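Local coordinates for NEQ263 (Nanoarchaeum equitans Kin4-M, PDB 5BN3), which forms, together with NeqA, the catalytic core complex of an unusual archaeal ATP synthase and probably binds ATP, at residues 147-152 with 386-391; 139-144 with 170-175; 337-342 with 399-404. All blocks are in the same frame, centred on the assembly; numbering follows the deposited sequence.

Interaction 1. Residues 147-152 with 386-391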
loop_
_atom_site.group_PDB
_atom_site.type_symbol
_atom_site.label_atom_id
_atom_site.label_comp_id
_atom_site.label_asym_id
_atom_site.label_seq_id
_atom_site.Cartn_x
_atom_site.Cartn_y
_atom_site.Cartn_z
ATOM N N ILE B 147 -32.897 -1.582 21.304
ATOM C CA ILE B 147 -33.618 -2.366 20.306
ATOM C C ILE B 147 -34.166 -3.647 20.930
ATOM O O ILE B 147 -35.352 -3.949 20.798
ATOM C CB ILE B 147 -32.711 -2.722 19.108
ATOM C CG1 ILE B 147 -32.470 -1.488 18.234
ATOM C CG2 ILE B 147 -33.332 -3.825 18.275
ATOM C CD1 ILE B 147 -31.418 -1.702 17.158
ATOM N N ALA B 148 -33.300 -4.390 21.615
ATOM C CA ALA B 148 -33.692 -5.644 22.256
ATOM C C ALA B 148 -34.831 -5.453 23.255
ATOM O O ALA B 148 -35.715 -6.306 23.371
ATOM C CB ALA B 148 -32.493 -6.279 22.935
ATOM N N ARG B 149 -34.804 -4.334 23.972
ATOM C CA ARG B 149 -35.827 -4.017 24.968
ATOM C C ARG B 149 -37.223 -3.939 24.351
ATOM O O ARG B 149 -38.213 -4.283 24.997
ATOM C CB ARG B 149 -35.491 -2.689 25.660
ATOM C CG ARG B 149 -36.355 -2.367 26.874
ATOM C CD ARG B 149 -36.330 -0.880 27.197
ATOM N NE ARG B 149 -34.972 -0.343 27.232
ATOM C CZ ARG B 149 -34.649 0.894 26.865
ATOM N NH1 ARG B 149 -35.588 1.726 26.435
ATOM N NH2 ARG B 149 -33.389 1.298 26.922
ATOM N N ASN B 150 -37.300 -3.507 23.095
ATOM C CA ASN B 150 -38.591 -3.229 22.466
ATOM C C ASN B 150 -39.100 -4.269 21.461
ATOM O O ASN B 150 -40.307 -4.372 21.239
ATOM C CB ASN B 150 -38.583 -1.834 21.831
ATOM C CG ASN B 150 -38.477 -0.726 22.862
ATOM O OD1 ASN B 150 -39.395 -0.515 23.657
ATOM N ND2 ASN B 150 -37.363 -0.004 22.848
ATOM N N VAL B 151 -38.194 -5.035 20.858
ATOM C CA VAL B 151 -38.590 -5.999 19.828
ATOM C C VAL B 151 -38.607 -7.446 20.325
ATOM O O VAL B 151 -38.987 -8.355 19.587
ATOM C CB VAL B 151 -37.693 -5.904 18.566
ATOM C CG1 VAL B 151 -37.662 -4.479 18.038
ATOM C CG2 VAL B 151 -36.281 -6.388 18.871
ATOM N N ALA B 152 -38.205 -7.653 21.576
ATOM C CA ALA B 152 -38.101 -9.004 22.128
ATOM C C ALA B 152 -38.851 -9.188 23.446
ATOM O O ALA B 152 -38.453 -9.999 24.281
ATOM C CB ALA B 152 -36.645 -9.387 22.299
ATOM N N GLN B 386 -32.950 11.268 20.446
ATOM C CA GLN B 386 -34.003 10.575 21.177
ATOM C C GLN B 386 -33.399 9.916 22.414
ATOM O O GLN B 386 -32.278 9.409 22.361
ATOM C CB GLN B 386 -34.649 9.523 20.268
ATOM C CG GLN B 386 -35.636 8.594 20.952
ATOM C CD GLN B 386 -36.194 7.547 20.009
ATOM O OE1 GLN B 386 -36.156 7.707 18.786
ATOM N NE2 GLN B 386 -36.715 6.465 20.573
ATOM N N ASP B 387 -34.130 9.921 23.525
ATOM C CA ASP B 387 -33.604 9.357 24.767
ATOM C C ASP B 387 -33.476 7.832 24.714
ATOM O O ASP B 387 -34.239 7.152 24.023
ATOM C CB ASP B 387 -34.470 9.765 25.961
ATOM C CG ASP B 387 -33.824 9.422 27.290
ATOM O OD1 ASP B 387 -34.054 8.302 27.796
ATOM O OD2 ASP B 387 -33.076 10.267 27.826
ATOM N N TYR B 388 -32.501 7.311 25.453
ATOM C CA TYR B 388 -32.255 5.876 25.555
ATOM C C TYR B 388 -33.463 5.128 26.120
ATOM O O TYR B 388 -33.658 3.943 25.844
ATOM C CB TYR B 388 -31.016 5.649 26.429
ATOM C CG TYR B 388 -30.698 4.208 26.749
ATOM C CD1 TYR B 388 -30.475 3.282 25.743
ATOM C CD2 TYR B 388 -30.581 3.783 28.064
ATOM C CE1 TYR B 388 -30.171 1.966 26.039
ATOM C CE2 TYR B 388 -30.275 2.472 28.368
ATOM C CZ TYR B 388 -30.070 1.568 27.352
ATOM O OH TYR B 388 -29.766 0.261 27.647
ATOM N N TYR B 389 -34.277 5.828 26.904
ATOM C CA TYR B 389 -35.453 5.217 27.517
ATOM C C TYR B 389 -36.755 5.682 26.875
ATOM O O TYR B 389 -37.838 5.463 27.419
ATOM C CB TYR B 389 -35.472 5.497 29.021
ATOM C CG TYR B 389 -34.328 4.849 29.755
ATOM C CD1 TYR B 389 -34.225 3.469 29.825
ATOM C CD2 TYR B 389 -33.353 5.612 30.378
ATOM C CE1 TYR B 389 -33.184 2.870 30.488
ATOM C CE2 TYR B 389 -32.307 5.017 31.051
ATOM C CZ TYR B 389 -32.229 3.645 31.102
ATOM O OH TYR B 389 -31.191 3.040 31.767
ATOM N N GLU B 390 -36.647 6.316 25.713
ATOM C CA GLU B 390 -37.817 6.834 25.015
ATOM C C GLU B 390 -38.286 5.886 23.917
ATOM O O GLU B 390 -37.481 5.413 23.108
ATOM C CB GLU B 390 -37.514 8.210 24.415
ATOM C CG GLU B 390 -38.666 8.805 23.617
ATOM C CD GLU B 390 -38.377 10.212 23.127
ATOM O OE1 GLU B 390 -37.244 10.699 23.338
ATOM O OE2 GLU B 390 -39.282 10.832 22.528
ATOM N N TYR B 391 -39.586 5.607 23.899
ATOM C CA TYR B 391 -40.194 4.809 22.841
ATOM C C TYR B 391 -41.124 5.688 22.014
ATOM O O TYR B 391 -42.039 6.314 22.550
ATOM C CB TYR B 391 -40.985 3.633 23.429
ATOM C CG TYR B 391 -41.579 2.716 22.382
ATOM C CD1 TYR B 391 -42.788 3.019 21.763
ATOM C CD2 TYR B 391 -40.935 1.546 22.017
ATOM C CE1 TYR B 391 -43.326 2.185 20.804
ATOM C CE2 TYR B 391 -41.468 0.704 21.063
ATOM C CZ TYR B 391 -42.661 1.029 20.460
ATOM O OH TYR B 391 -43.187 0.188 19.507
HETATM O O HOH W 1 -38.455 2.506 26.250
HETATM O O HOH W 2 -37.180 2.890 23.878
#
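Arg149 reaches from near the end of helix 140-151 to the carbonyl of Tyr388, and the two hydrogen bonds that directly join the segments both come from it. Both terminal nitrogens donate to Tyr388 O, NH1 at 3.0 Å and NH2 at 2.9 Å, and the acceptor lies in the guanidinium plane. NH1 comes in the carbonyl plane on a lone pair, whereas NH2 stands above that plane. With CG anti to the backbone N (chi1 -170°) and a bend at chi3, the arginine carries its charged end out to the loop.

The same group makes aromatic contacts. NH2 points down onto the middle of the Tyr388 ring, 3.4 Å from its CZ, with guanidinium and ring planes 86° apart: a cation-pi contact over the ring face, the guanidinium upright on its NH2 corner. Tyr389 lays CD1 over a guanidinium face, toward its rim.

Asn150 packs its amide obliquely against the Tyr391 ring, OD1 lying 3.1 Å from Tyr391 CD2, while its ND2 bonds back to Gln146 O.

Water fills in the polar network. One molecule accepts from Arg149 NH1 and donates weakly to Tyr389 O; another accepts from Asn150 ND2 and donates weakly to Glu390 O.

Within the loop, Tyr389 N donates to Asp387 OD1 at 2.6 Å, an Asx turn, and Glu390 N closes on Asp387 O. Asp387 to Glu390 thus form a type I beta turn of the C-terminal domain, its second carbonyl held by an arginine, and so docked on a helix of the nucleotide-binding domain of the same chain.

Interaction 2. Residues 139-144 with 170-175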
loop_
_atom_site.group_PDB
_atom_site.type_symbol
_atom_site.label_atom_id
_atom_site.label_comp_id
_atom_site.label_asym_id
_atom_site.label_seq_id
_atom_site.Cartn_x
_atom_site.Cartn_y
_atom_site.Cartn_z
ATOM N N PRO B 139 -21.717 4.623 21.232
ATOM C CA PRO B 139 -22.644 3.812 22.036
ATOM C C PRO B 139 -23.410 2.744 21.254
ATOM O O PRO B 139 -24.645 2.746 21.262
ATOM C CB PRO B 139 -23.626 4.853 22.582
ATOM C CG PRO B 139 -23.628 5.927 21.553
ATOM C CD PRO B 139 -22.210 6.004 21.061
ATOM N N MET B 140 -22.686 1.838 20.607
ATOM C CA MET B 140 -23.295 0.737 19.870
ATOM C C MET B 140 -24.029 -0.225 20.805
ATOM O O MET B 140 -25.062 -0.796 20.440
ATOM C CB MET B 140 -22.213 -0.001 19.077
ATOM C CG MET B 140 -22.659 -1.289 18.412
ATOM S SD MET B 140 -21.350 -2.006 17.392
ATOM C CE MET B 140 -20.006 -2.084 18.574
ATOM N N GLU B 141 -23.498 -0.393 22.013
ATOM C CA GLU B 141 -24.092 -1.302 22.987
ATOM C C GLU B 141 -25.445 -0.798 23.476
ATOM O O GLU B 141 -26.399 -1.571 23.573
ATOM C CB GLU B 141 -23.147 -1.520 24.173
ATOM C CG GLU B 141 -21.778 -2.076 23.801
ATOM C CD GLU B 141 -20.786 -0.994 23.417
ATOM O OE1 GLU B 141 -21.151 0.202 23.462
ATOM O OE2 GLU B 141 -19.637 -1.337 23.069
ATOM N N ARG B 142 -25.528 0.493 23.784
ATOM C CA ARG B 142 -26.795 1.099 24.186
ATOM C C ARG B 142 -27.855 0.948 23.103
ATOM O O ARG B 142 -29.014 0.673 23.399
ATOM C CB ARG B 142 -26.609 2.580 24.540
ATOM C CG ARG B 142 -25.816 2.813 25.815
ATOM C CD ARG B 142 -26.359 3.989 26.619
ATOM N NE ARG B 142 -26.157 5.272 25.952
ATOM C CZ ARG B 142 -25.070 6.026 26.090
ATOM N NH1 ARG B 142 -24.073 5.625 26.867
ATOM N NH2 ARG B 142 -24.979 7.182 25.447
ATOM N N LEU B 143 -27.455 1.119 21.845
ATOM C CA LEU B 143 -28.390 1.001 20.729
ATOM C C LEU B 143 -28.962 -0.408 20.620
ATOM O O LEU B 143 -30.163 -0.581 20.427
ATOM C CB LEU B 143 -27.717 1.399 19.411
ATOM C CG LEU B 143 -28.618 1.285 18.176
ATOM C CD1 LEU B 143 -29.842 2.177 18.323
ATOM C CD2 LEU B 143 -27.864 1.624 16.903
ATOM N N ALA B 144 -28.100 -1.411 20.751
ATOM C CA ALA B 144 -28.530 -2.804 20.667
ATOM C C ALA B 144 -29.488 -3.158 21.796
ATOM O O ALA B 144 -30.466 -3.877 21.590
ATOM C CB ALA B 144 -27.333 -3.718 20.706
ATOM N N LYS B 170 -20.984 -7.361 30.916
ATOM C CA LYS B 170 -21.707 -7.099 32.159
ATOM C C LYS B 170 -22.739 -5.989 31.977
ATOM O O LYS B 170 -23.754 -5.965 32.668
ATOM C CB LYS B 170 -20.745 -6.767 33.304
ATOM C CG LYS B 170 -19.869 -7.936 33.723
ATOM C CD LYS B 170 -19.686 -7.994 35.231
ATOM C CE LYS B 170 -19.088 -9.332 35.649
ATOM N NZ LYS B 170 -19.274 -9.608 37.103
ATOM N N MET B 171 -22.475 -5.075 31.047
ATOM C CA MET B 171 -23.437 -4.029 30.703
ATOM C C MET B 171 -24.715 -4.646 30.143
ATOM O O MET B 171 -25.821 -4.208 30.464
ATOM C CB MET B 171 -22.834 -3.058 29.684
ATOM C CG MET B 171 -23.783 -1.964 29.228
ATOM S SD MET B 171 -23.208 -1.083 27.762
ATOM C CE MET B 171 -21.563 -0.594 28.278
ATOM N N PHE B 172 -24.554 -5.671 29.312
ATOM C CA PHE B 172 -25.688 -6.397 28.749
ATOM C C PHE B 172 -26.436 -7.176 29.824
ATOM O O PHE B 172 -27.653 -7.047 29.960
ATOM C CB PHE B 172 -25.214 -7.362 27.659
ATOM C CG PHE B 172 -24.982 -6.710 26.325
ATOM C CD1 PHE B 172 -23.802 -6.031 26.063
ATOM C CD2 PHE B 172 -25.943 -6.789 25.329
ATOM C CE1 PHE B 172 -23.589 -5.435 24.833
ATOM C CE2 PHE B 172 -25.736 -6.196 24.097
ATOM C CZ PHE B 172 -24.558 -5.519 23.849
ATOM N N ILE B 173 -25.698 -7.997 30.570
ATOM C CA ILE B 173 -26.266 -8.821 31.636
ATOM C C ILE B 173 -27.059 -7.991 32.646
ATOM O O ILE B 173 -28.182 -8.346 33.011
ATOM C CB ILE B 173 -25.159 -9.617 32.372
ATOM C CG1 ILE B 173 -24.561 -10.682 31.448
ATOM C CG2 ILE B 173 -25.702 -10.273 33.631
ATOM C CD1 ILE B 173 -23.402 -11.449 32.062
ATOM N N ASP B 174 -26.474 -6.881 33.086
ATOM C CA ASP B 174 -27.120 -6.014 34.069
ATOM C C ASP B 174 -28.404 -5.363 33.547
ATOM O O ASP B 174 -29.369 -5.210 34.293
ATOM C CB ASP B 174 -26.139 -4.951 34.579
ATOM C CG ASP B 174 -25.021 -5.541 35.428
ATOM O OD1 ASP B 174 -25.102 -6.736 35.785
ATOM O OD2 ASP B 174 -24.067 -4.800 35.748
ATOM N N GLU B 175 -28.418 -4.982 32.272
ATOM C CA GLU B 175 -29.612 -4.390 31.664
ATOM C C GLU B 175 -30.714 -5.432 31.492
ATOM O O GLU B 175 -31.892 -5.143 31.710
ATOM C CB GLU B 175 -29.269 -3.740 30.316
ATOM C CG GLU B 175 -30.462 -3.177 29.546
ATOM C CD GLU B 175 -30.895 -1.795 30.018
ATOM O OE1 GLU B 175 -30.479 -1.373 31.118
ATOM O OE2 GLU B 175 -31.656 -1.127 29.284
#
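Glu141 OE1 forms a salt bridge with Lys425 of the V-type ATP synthase alpha chain, while the aliphatic part of the same glutamate packs against Met171 and Phe172 of its own chain. The residue works in two directions. CG lies anti to the carbonyl carbon (chi1 -58°) and the chain bends at chi2, which swings the carboxylate away from helix 166-178 after CB has set out toward it.

What remains for the helix pair is carbon and sulfur. Met171, extended through its first two torsions, brings SD to 3.6 Å from Glu141 CB. From the next residue, the Phe172 ring presents CE1 to Glu141 CG at 4.0 Å; the carboxylate itself takes no part in this touch. The side chains of Glu141 and Phe172 cross at about a right angle. A looser touch follows, with Ala144 CB 4.5 Å from Phe172 CE2. CE1 and CE2 of one ring thus meet residues three apart on the partner helix.

The axes of segments 140-144 and 170-175 run at 28° to one another and approach to 10.8 Å, a near-parallel pairing. Helix 140-151 belongs to a beta-alpha-beta crossover from strand 131-134 to strand 156-162, and helix 166-178 follows that second strand. Phe172 stacks on Phe159 of strand 156-162, and both it and Ala144 touch Met279 of strand 273-281, so the pair rests on the parallel core of the mixed sheet in the P-loop-type domain.

No hydrogen bond joins the two segments: cohesion here is van der Waals in kind, and the buried carboxylate finds its compensating charge on another subunit, an environment that would probably stabilise its ionised form.

Interaction 3. Residues 337-342 with 399-404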
loop_
_atom_site.group_PDB
_atom_site.type_symbol
_atom_site.label_atom_id
_atom_site.label_comp_id
_atom_site.label_asym_id
_atom_site.label_seq_id
_atom_site.Cartn_x
_atom_site.Cartn_y
_atom_site.Cartn_z
ATOM N N LYS B 337 -43.969 4.156 3.156
ATOM C CA LYS B 337 -43.029 4.341 2.054
ATOM C C LYS B 337 -42.892 5.809 1.682
ATOM O O LYS B 337 -41.794 6.289 1.401
ATOM C CB LYS B 337 -43.465 3.526 0.832
ATOM C CG LYS B 337 -43.348 2.021 1.018
ATOM C CD LYS B 337 -43.971 1.262 -0.149
ATOM C CE LYS B 337 -43.902 -0.245 0.073
ATOM N NZ LYS B 337 -44.554 -1.017 -1.022
ATOM N N LYS B 338 -44.016 6.519 1.689
ATOM C CA LYS B 338 -44.032 7.936 1.354
ATOM C C LYS B 338 -43.211 8.756 2.346
ATOM O O LYS B 338 -42.434 9.626 1.951
ATOM C CB LYS B 338 -45.473 8.451 1.307
ATOM C CG LYS B 338 -45.591 9.917 0.939
ATOM C CD LYS B 338 -46.999 10.438 1.178
ATOM C CE LYS B 338 -47.049 11.953 1.056
ATOM N NZ LYS B 338 -46.588 12.418 -0.281
ATOM N N TYR B 339 -43.378 8.473 3.635
ATOM C CA TYR B 339 -42.642 9.187 4.673
ATOM C C TYR B 339 -41.145 8.893 4.624
ATOM O O TYR B 339 -40.327 9.792 4.807
ATOM C CB TYR B 339 -43.202 8.859 6.061
ATOM C CG TYR B 339 -44.345 9.753 6.483
ATOM C CD1 TYR B 339 -44.104 10.995 7.050
ATOM C CD2 TYR B 339 -45.663 9.354 6.318
ATOM C CE1 TYR B 339 -45.142 11.816 7.439
ATOM C CE2 TYR B 339 -46.709 10.167 6.703
ATOM C CZ TYR B 339 -46.442 11.398 7.262
ATOM O OH TYR B 339 -47.477 12.214 7.649
ATOM N N ALA B 340 -40.791 7.635 4.384
ATOM C CA ALA B 340 -39.386 7.246 4.303
ATOM C C ALA B 340 -38.694 7.942 3.139
ATOM O O ALA B 340 -37.580 8.447 3.279
ATOM C CB ALA B 340 -39.261 5.746 4.163
ATOM N N ASP B 341 -39.362 7.962 1.991
ATOM C CA ASP B 341 -38.818 8.600 0.800
ATOM C C ASP B 341 -38.616 10.101 1.009
ATOM O O ASP B 341 -37.570 10.644 0.657
ATOM C CB ASP B 341 -39.730 8.344 -0.404
ATOM C CG ASP B 341 -38.983 8.382 -1.723
ATOM O OD1 ASP B 341 -37.901 7.764 -1.813
ATOM O OD2 ASP B 341 -39.474 9.032 -2.669
ATOM N N ILE B 342 -39.609 10.765 1.593
ATOM C CA ILE B 342 -39.534 12.204 1.833
ATOM C C ILE B 342 -38.426 12.537 2.839
ATOM O O ILE B 342 -37.737 13.547 2.701
ATOM C CB ILE B 342 -40.912 12.773 2.290
ATOM C CG1 ILE B 342 -41.361 13.924 1.383
ATOM C CG2 ILE B 342 -40.885 13.226 3.746
ATOM C CD1 ILE B 342 -40.641 15.235 1.650
ATOM N N GLU B 399 -45.465 12.231 12.880
ATOM C CA GLU B 399 -45.858 13.554 13.361
ATOM C C GLU B 399 -44.668 14.502 13.465
ATOM O O GLU B 399 -44.779 15.687 13.146
ATOM C CB GLU B 399 -46.543 13.445 14.728
ATOM C CG GLU B 399 -47.930 12.824 14.697
ATOM C CD GLU B 399 -48.538 12.703 16.081
ATOM O OE1 GLU B 399 -48.041 13.378 17.009
ATOM O OE2 GLU B 399 -49.505 11.930 16.244
ATOM N N ILE B 400 -43.537 13.978 13.927
ATOM C CA ILE B 400 -42.312 14.765 14.023
ATOM C C ILE B 400 -41.866 15.229 12.637
ATOM O O ILE B 400 -41.515 16.394 12.449
ATOM C CB ILE B 400 -41.179 13.968 14.712
ATOM C CG1 ILE B 400 -41.542 13.681 16.173
ATOM C CG2 ILE B 400 -39.875 14.734 14.653
ATOM C CD1 ILE B 400 -40.521 12.825 16.906
ATOM N N ILE B 401 -41.896 14.314 11.670
ATOM C CA ILE B 401 -41.546 14.635 10.289
ATOM C C ILE B 401 -42.466 15.723 9.732
ATOM O O ILE B 401 -41.998 16.674 9.102
ATOM C CB ILE B 401 -41.609 13.381 9.386
ATOM C CG1 ILE B 401 -40.547 12.363 9.811
ATOM C CG2 ILE B 401 -41.405 13.754 7.932
ATOM C CD1 ILE B 401 -40.584 11.063 9.018
ATOM N N ASP B 402 -43.767 15.584 9.975
ATOM C CA ASP B 402 -44.743 16.590 9.561
ATOM C C ASP B 402 -44.421 17.957 10.163
ATOM O O ASP B 402 -44.455 18.972 9.470
ATOM C CB ASP B 402 -46.162 16.171 9.965
ATOM C CG ASP B 402 -46.685 15.001 9.151
ATOM O OD1 ASP B 402 -46.185 14.776 8.027
ATOM O OD2 ASP B 402 -47.611 14.316 9.631
ATOM N N SER B 403 -44.105 17.975 11.453
ATOM C CA SER B 403 -43.777 19.213 12.154
ATOM C C SER B 403 -42.512 19.880 11.608
ATOM O O SER B 403 -42.472 21.098 11.425
ATOM C CB SER B 403 -43.625 18.937 13.651
ATOM O OG SER B 403 -43.262 20.112 14.350
ATOM N N ILE B 404 -41.486 19.074 11.347
ATOM C CA ILE B 404 -40.224 19.571 10.804
ATOM C C ILE B 404 -40.404 20.144 9.397
ATOM O O ILE B 404 -39.833 21.183 9.062
ATOM C CB ILE B 404 -39.148 18.459 10.782
ATOM C CG1 ILE B 404 -38.831 17.994 12.206
ATOM C CG2 ILE B 404 -37.881 18.947 10.113
ATOM C CD1 ILE B 404 -37.889 16.805 12.267
#
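Tyr339 and Asp402 make the polar first shell of this helix-helix contact. The phenol OH lies 2.9 Å from Asp402 OD1 and equally 2.9 Å from Asp402 OD2, so the hydroxyl lies equally near both carboxylate oxygens. Ring and carboxylate planes are turned 50° from each other. The carboxylate reaches this place with CG anti to the carbonyl carbon (chi1 -71°), and Asp402 OD1 also comes to 3.2 Å from Tyr339 CE1, near the plane of the ring.

The apolar part lies farther back on the same edge. Ile401 CG2 meets Tyr339 CD1 at 4.0 Å, in the ring plane rather than over a face, and the CD1 methyl of the isoleucine comes equally near that ring carbon. One turn on, Ile342 CG2 touches Ile401 CG2 at 4.3 Å, a methyl-to-methyl contact. Aspartate and isoleucine therefore share a single edge of the tyrosine, one toward its hydroxyl and the other toward its root. Replacing Tyr339 by an alanine would probably deprive the Asp402 carboxylate of its hydroxyl partner and open a gap beside Ile401.

A second shell holds these groups in place. Phe398 stacks on the Tyr339 ring, while Ile401 packs also on Val120.

The segment axes cross at 46° with a closest approach of 11.2 Å, and the nearest CA atoms across the segments are those of Tyr339 and Ile401. Helix 367-384 completes the bundle: its Phe383 touches Ile401 and Ile404, so helix 394-408 lies against both helix 334-356 and helix 367-384 within the helical C-terminal domain.

How the interactions relate
Interactions 1 and 2 share helix 140-151, and their centres lie 12 Å apart. They touch: Tyr388 OH makes a weak hydrogen bond to Glu175 OE2 at 2.9 Å, and Tyr388 CE1 packs on the backbone carbonyl Arg142 O at 3.2 Å. Interaction 3 stands apart, its centre 21 Å from that of interaction 1, with about 6 Å between nearest atoms, and 30 Å from that of interaction 2. The series runs from a helix pair of the nucleotide-binding domain that also meets the alpha chain, through the junction of domains, to the C-terminal helices, the loop 386-391 leading into helix 394-408. All three lie away from Arg326, which contacts ADP in a structure of this protein.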